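Local coordinates for protein cytidine deaminase (Burkholderia pseudomallei, PDB 3DMO) that probably deaminates cytidine and 2'-deoxycytidine to uridine and 2'-deoxyuridine with a zinc ion as cofactor, salvaging pyrimidine nucleosides for UMP synthesis, at residues G35-N41 and E79-V85; P109-L115 and V124-L130. All blocks are in the same frame, centred on the assembly; numbering follows the deposited sequence.

Interaction 1 (G35-N41 and E79-V85); sequences GAALVTN and EFAAIAV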
loop_
_atom_site.group_PDB
_atom_site.type_symbol
_atom_site.label_atom_id
_atom_site.label_comp_id
_atom_site.label_asym_id
_atom_site.label_seq_id
_atom_site.Cartn_x
_atom_site.Cartn_y
_atom_site.Cartn_z
ATOM N N GLY A 35 10.881 -14.815 4.932
ATOM C CA GLY A 35 10.346 -15.151 6.245
ATOM C C GLY A 35 10.810 -14.176 7.304
ATOM O O GLY A 35 11.870 -13.560 7.188
ATOM N N ALA A 36 10.002 -14.043 8.348
ATOM C CA ALA A 36 10.358 -13.227 9.495
ATOM C C ALA A 36 9.889 -13.910 10.754
ATOM O O ALA A 36 8.924 -14.673 10.739
ATOM C CB ALA A 36 9.743 -11.830 9.385
ATOM N N ALA A 37 10.598 -13.658 11.844
ATOM C CA ALA A 37 10.176 -14.153 13.143
ATOM C C ALA A 37 10.374 -13.066 14.173
ATOM O O ALA A 37 11.458 -12.502 14.295
ATOM C CB ALA A 37 10.942 -15.401 13.524
ATOM N N LEU A 38 9.304 -12.796 14.909
ATOM C CA LEU A 38 9.233 -11.692 15.853
ATOM C C LEU A 38 9.104 -12.281 17.247
ATOM O O LEU A 38 8.269 -13.170 17.465
ATOM C CB LEU A 38 7.983 -10.869 15.525
ATOM C CG LEU A 38 7.572 -9.648 16.329
ATOM C CD1 LEU A 38 8.598 -8.527 16.189
ATOM C CD2 LEU A 38 6.205 -9.203 15.830
ATOM N N VAL A 39 9.929 -11.816 18.184
ATOM C CA VAL A 39 9.835 -12.306 19.557
ATOM C C VAL A 39 9.414 -11.159 20.456
ATOM O O VAL A 39 9.973 -10.075 20.374
ATOM C CB VAL A 39 11.143 -13.009 20.060
ATOM C CG1 VAL A 39 12.350 -12.060 20.058
ATOM C CG2 VAL A 39 10.912 -13.637 21.448
ATOM N N THR A 40 8.414 -11.407 21.292
ATOM C CA THR A 40 7.808 -10.360 22.104
ATOM C C THR A 40 8.492 -10.210 23.461
ATOM O O THR A 40 9.365 -11.000 23.824
ATOM C CB THR A 40 6.313 -10.648 22.342
ATOM O OG1 THR A 40 6.183 -11.816 23.159
ATOM C CG2 THR A 40 5.586 -10.889 21.023
ATOM N N ASN A 41 8.061 -9.200 24.206
ATOM C CA ASN A 41 8.517 -8.969 25.575
ATOM C C ASN A 41 8.388 -10.179 26.520
ATOM O O ASN A 41 9.232 -10.360 27.401
ATOM C CB ASN A 41 7.875 -7.693 26.160
ATOM C CG ASN A 41 6.341 -7.694 26.109
ATOM O OD1 ASN A 41 5.708 -8.639 25.650
ATOM N ND2 ASN A 41 5.743 -6.607 26.603
ATOM N N GLU A 79 6.174 -3.584 22.455
ATOM C CA GLU A 79 6.210 -4.875 23.160
ATOM C C GLU A 79 7.035 -5.950 22.465
ATOM O O GLU A 79 6.890 -7.137 22.776
ATOM C CB GLU A 79 4.798 -5.397 23.415
ATOM C CG GLU A 79 4.037 -4.586 24.431
ATOM C CD GLU A 79 2.866 -5.337 24.997
ATOM O OE1 GLU A 79 1.849 -5.503 24.288
ATOM O OE2 GLU A 79 2.958 -5.750 26.165
ATOM N N PHE A 80 7.900 -5.536 21.539
ATOM C CA PHE A 80 8.731 -6.475 20.777
ATOM C C PHE A 80 10.213 -6.346 21.108
ATOM O O PHE A 80 10.747 -5.239 21.205
ATOM C CB PHE A 80 8.457 -6.336 19.276
ATOM C CG PHE A 80 6.994 -6.326 18.956
ATOM C CD1 PHE A 80 6.360 -5.144 18.592
ATOM C CD2 PHE A 80 6.237 -7.485 19.102
ATOM C CE1 PHE A 80 4.988 -5.128 18.335
ATOM C CE2 PHE A 80 4.866 -7.483 18.847
ATOM C CZ PHE A 80 4.243 -6.296 18.461
ATOM N N ALA A 81 10.854 -7.492 21.316
ATOM C CA ALA A 81 12.276 -7.540 21.644
ATOM C C ALA A 81 13.159 -7.551 20.395
ATOM O O ALA A 81 14.164 -6.840 20.327
ATOM C CB ALA A 81 12.566 -8.762 22.494
ATOM N N ALA A 82 12.785 -8.369 19.414
ATOM C CA ALA A 82 13.604 -8.572 18.217
ATOM C C ALA A 82 12.784 -9.139 17.072
ATOM O O ALA A 82 11.778 -9.842 17.291
ATOM C CB ALA A 82 14.781 -9.516 18.520
ATOM N N ILE A 83 13.239 -8.855 15.853
ATOM C CA ILE A 83 12.705 -9.477 14.646
ATOM C C ILE A 83 13.862 -9.979 13.775
ATOM O O ILE A 83 14.859 -9.280 13.612
ATOM C CB ILE A 83 11.763 -8.501 13.865
ATOM C CG1 ILE A 83 10.998 -9.235 12.752
ATOM C CG2 ILE A 83 12.514 -7.268 13.370
ATOM C CD1 ILE A 83 9.894 -8.383 12.112
ATOM N N ALA A 84 13.757 -11.219 13.289
ATOM C CA ALA A 84 14.702 -11.761 12.296
ATOM C C ALA A 84 14.019 -11.809 10.938
ATOM O O ALA A 84 12.838 -12.135 10.859
ATOM C CB ALA A 84 15.170 -13.170 12.695
ATOM N N VAL A 85 14.752 -11.470 9.876
ATOM C CA VAL A 85 14.214 -11.492 8.506
ATOM C C VAL A 85 15.204 -12.264 7.620
ATOM O O VAL A 85 16.423 -12.061 7.724
ATOM C CB VAL A 85 14.005 -10.052 7.939
ATOM C CG1 VAL A 85 13.124 -10.073 6.668
ATOM C CG2 VAL A 85 13.399 -9.134 8.998
#
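Backbone hydrogen bonding defines this pairing of two antiparallel strands, whose segments 35-40 and 80-85 come within 4.6 Å, axis to axis, their directions 171° apart. Ala37 and Ala84 exchange two bonds, Ala37 N to Ala84 O at 2.9 Å and Ala84 N to Ala37 O at 2.8 Å. Val39 N donates to Ala82 O at 2.8 Å, but Val39 O meets two amides: Ala81 N at 2.9 Å and, weakly, Ala82 N at 3.4 Å. With Ala81 and Ala82 both opposite Val39, this is a classic beta bulge; the extra residue, Ala81, has a psi of -45°, and beyond it the register shifts by one, so that Thr40 pairs with Phe80. The ladder ends with Asn41 N to Glu79 O (2.8 Å).

In the mixed five-stranded sheet of the cytidine deaminase fold, these strands are the second and third in order, with helices packed on both faces. Leu38 CD1 lies 3.9 Å from Ile83 CB and Leu38 CD2 3.7 Å from Phe80 CD2, on the face where Leu67 and Ala70 of helix 62-72 meet Leu38. On the other face, small Ala37, Ala82 and Ala84 touch Leu14 of helix 11-22, and Val39 CG1 packs on Ala82 CB (3.8 Å).

Polar side chains meet at the margin, where Asn41 ND2 donates to Glu79 OE2 (2.9 Å); Glu79 OE1 forms a salt bridge with Arg76.

Interaction 2 (P109-L115 and V124-L130); sequences PTLEVVL and VTSAGDL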
loop_
_atom_site.group_PDB
_atom_site.type_symbol
_atom_site.label_atom_id
_atom_site.label_comp_id
_atom_site.label_asym_id
_atom_site.label_seq_id
_atom_site.Cartn_x
_atom_site.Cartn_y
_atom_site.Cartn_z
ATOM N N PRO A 109 12.165 2.858 17.533
ATOM C CA PRO A 109 13.539 2.929 16.998
ATOM C C PRO A 109 14.527 1.896 17.554
ATOM O O PRO A 109 15.428 1.465 16.834
ATOM C CB PRO A 109 13.980 4.346 17.374
ATOM C CG PRO A 109 12.714 5.115 17.333
ATOM C CD PRO A 109 11.673 4.196 17.912
ATOM N N THR A 110 14.353 1.508 18.812
ATOM C CA THR A 110 15.275 0.577 19.470
ATOM C C THR A 110 15.032 -0.907 19.182
ATOM O O THR A 110 15.774 -1.750 19.683
ATOM C CB THR A 110 15.302 0.800 21.009
ATOM O OG1 THR A 110 13.965 0.760 21.513
ATOM C CG2 THR A 110 15.930 2.157 21.342
ATOM N N LEU A 111 14.004 -1.243 18.397
ATOM C CA LEU A 111 13.769 -2.654 18.066
ATOM C C LEU A 111 15.010 -3.263 17.408
ATOM O O LEU A 111 15.538 -2.701 16.457
ATOM C CB LEU A 111 12.557 -2.825 17.140
ATOM C CG LEU A 111 12.291 -4.247 16.631
ATOM C CD1 LEU A 111 11.702 -5.115 17.713
ATOM C CD2 LEU A 111 11.398 -4.247 15.390
ATOM N N GLU A 112 15.458 -4.406 17.925
ATOM C CA GLU A 112 16.602 -5.121 17.361
ATOM C C GLU A 112 16.160 -5.860 16.106
ATOM O O GLU A 112 15.159 -6.573 16.125
ATOM C CB GLU A 112 17.186 -6.100 18.385
ATOM C CG GLU A 112 18.391 -6.885 17.885
ATOM C CD GLU A 112 18.946 -7.847 18.927
ATOM O OE1 GLU A 112 18.211 -8.760 19.356
ATOM O OE2 GLU A 112 20.129 -7.701 19.305
ATOM N N VAL A 113 16.905 -5.671 15.019
ATOM C CA VAL A 113 16.569 -6.259 13.730
ATOM C C VAL A 113 17.742 -7.141 13.281
ATOM O O VAL A 113 18.857 -6.653 13.096
ATOM C CB VAL A 113 16.262 -5.154 12.678
ATOM C CG1 VAL A 113 15.946 -5.770 11.327
ATOM C CG2 VAL A 113 15.103 -4.262 13.146
ATOM N N VAL A 114 17.486 -8.440 13.151
ATOM C CA VAL A 114 18.492 -9.423 12.754
ATOM C C VAL A 114 18.243 -9.809 11.291
ATOM O O VAL A 114 17.239 -10.457 10.981
ATOM C CB VAL A 114 18.426 -10.710 13.644
ATOM C CG1 VAL A 114 19.503 -11.714 13.236
ATOM C CG2 VAL A 114 18.529 -10.364 15.139
ATOM N N LEU A 115 19.145 -9.395 10.403
ATOM C CA LEU A 115 18.978 -9.634 8.965
ATOM C C LEU A 115 19.903 -10.743 8.511
ATOM O O LEU A 115 21.076 -10.762 8.876
ATOM C CB LEU A 115 19.270 -8.358 8.175
ATOM C CG LEU A 115 18.429 -7.156 8.579
ATOM C CD1 LEU A 115 18.956 -5.913 7.875
ATOM C CD2 LEU A 115 16.939 -7.423 8.290
ATOM N N VAL A 124 23.263 -7.305 12.344
ATOM C CA VAL A 124 22.341 -6.880 13.383
ATOM C C VAL A 124 22.259 -5.363 13.360
ATOM O O VAL A 124 23.272 -4.655 13.338
ATOM C CB VAL A 124 22.735 -7.424 14.782
ATOM C CG1 VAL A 124 21.714 -6.983 15.844
ATOM C CG2 VAL A 124 22.833 -8.946 14.755
ATOM N N THR A 125 21.034 -4.870 13.331
ATOM C CA THR A 125 20.816 -3.441 13.285
ATOM C C THR A 125 19.587 -3.103 14.144
ATOM O O THR A 125 19.155 -3.925 14.944
ATOM C CB THR A 125 20.733 -2.939 11.812
ATOM O OG1 THR A 125 20.601 -1.513 11.787
ATOM C CG2 THR A 125 19.582 -3.604 11.035
ATOM N N SER A 126 19.066 -1.890 14.001
ATOM C CA SER A 126 17.865 -1.462 14.727
ATOM C C SER A 126 16.885 -0.810 13.752
ATOM O O SER A 126 17.279 -0.405 12.650
ATOM C CB SER A 126 18.229 -0.483 15.852
ATOM O OG SER A 126 18.617 0.784 15.337
ATOM N N ALA A 127 15.616 -0.709 14.145
ATOM C CA ALA A 127 14.615 -0.063 13.285
ATOM C C ALA A 127 14.986 1.398 13.022
ATOM O O ALA A 127 14.818 1.901 11.903
ATOM C CB ALA A 127 13.227 -0.171 13.894
ATOM N N GLY A 128 15.516 2.069 14.046
ATOM C CA GLY A 128 15.947 3.458 13.907
ATOM C C GLY A 128 17.107 3.634 12.937
ATOM O O GLY A 128 17.124 4.580 12.152
ATOM N N ASP A 129 18.086 2.733 12.990
ATOM C CA ASP A 129 19.231 2.795 12.065
ATOM C C ASP A 129 18.816 2.560 10.613
ATOM O O ASP A 129 19.388 3.153 9.698
ATOM C CB ASP A 129 20.315 1.789 12.451
ATOM C CG ASP A 129 21.020 2.156 13.749
ATOM O OD1 ASP A 129 21.148 3.357 14.061
ATOM O OD2 ASP A 129 21.445 1.234 14.468
ATOM N N LEU A 130 17.817 1.698 10.413
ATOM C CA LEU A 130 17.300 1.387 9.077
ATOM C C LEU A 130 16.514 2.550 8.474
ATOM O O LEU A 130 16.386 2.659 7.246
ATOM C CB LEU A 130 16.433 0.124 9.118
ATOM C CG LEU A 130 17.152 -1.214 9.259
ATOM C CD1 LEU A 130 16.136 -2.287 9.564
ATOM C CD2 LEU A 130 17.941 -1.558 8.000
HETATM O O HOH W 1 18.179 3.283 17.214
#
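Pro109 opens the contact through its carbonyl: Gly128 N, in the first turn of the short helix 127-130, donates to Pro109 O at 2.9 Å. The O of water 1 donates weakly to Pro109 O (3.3 Å) and is hydrogen-bonded to Ser126 OG (3.2 Å). Two residues on, Ala127 N donates to Leu111 O (3.1 Å), while Leu111 CB packs 4.2 Å from Ala127 CB. The carbonyls of the loop thus bind helix amides that have no acceptor in a preceding turn. Ser126 fills the N-cap position, its OG accepting from Asp129 N at 3.1 Å.

At Glu112 the strand begins, and with it a beta hairpin at one end of the deaminase sheet: strands 112-116 and 122-126 run antiparallel, and strand 122-126 is outermost within this chain. Glu112 pairs with Ser126 in a non-hydrogen-bonded position; Glu112 OE1 is hydrogen-bonded to His6 of the purification tag. Val113 and Thr125 form the hydrogen-bonded pair, with Val113 N to Thr125 O and Thr125 N to Val113 O both 2.8 Å. The Val113 side chain then fills the angle between strand and helix, CG2 lying 3.7 Å from Ala127 N and CG1 3.9 Å from Leu130 CD1. Val114 pairs with Val124, and the Val114 side chain meets Ile15 of helix 11-22. Leu115 completes the row begun by Val113, bringing CD1 to 4.0 Å from Thr125 CG2 and 4.5 Å from Leu130 CD2.

Strands 80-87 and 112-116 are neighbours in one sheet, so interactions 1 and 2 join edge to edge, their centres 11 Å apart. Two probable hydrogen bonds cross the parallel seam, Ile83 O to Val114 N (2.8 Å) and Val85 N to Val114 O (2.9 Å); packing adds Ala82 CB to Glu112 OE1 and Phe80 O to Leu111 CD1, each 3.6 Å. One end of this seam approaches the catalytic centre. The side chain of Val85 lies about 4 Å from that of Glu63, the predicted proton donor, and about 8 Å from a bound zinc ion; that of Leu115 is about 6 Å from Glu63 and about 10 Å from a bound zinc ion.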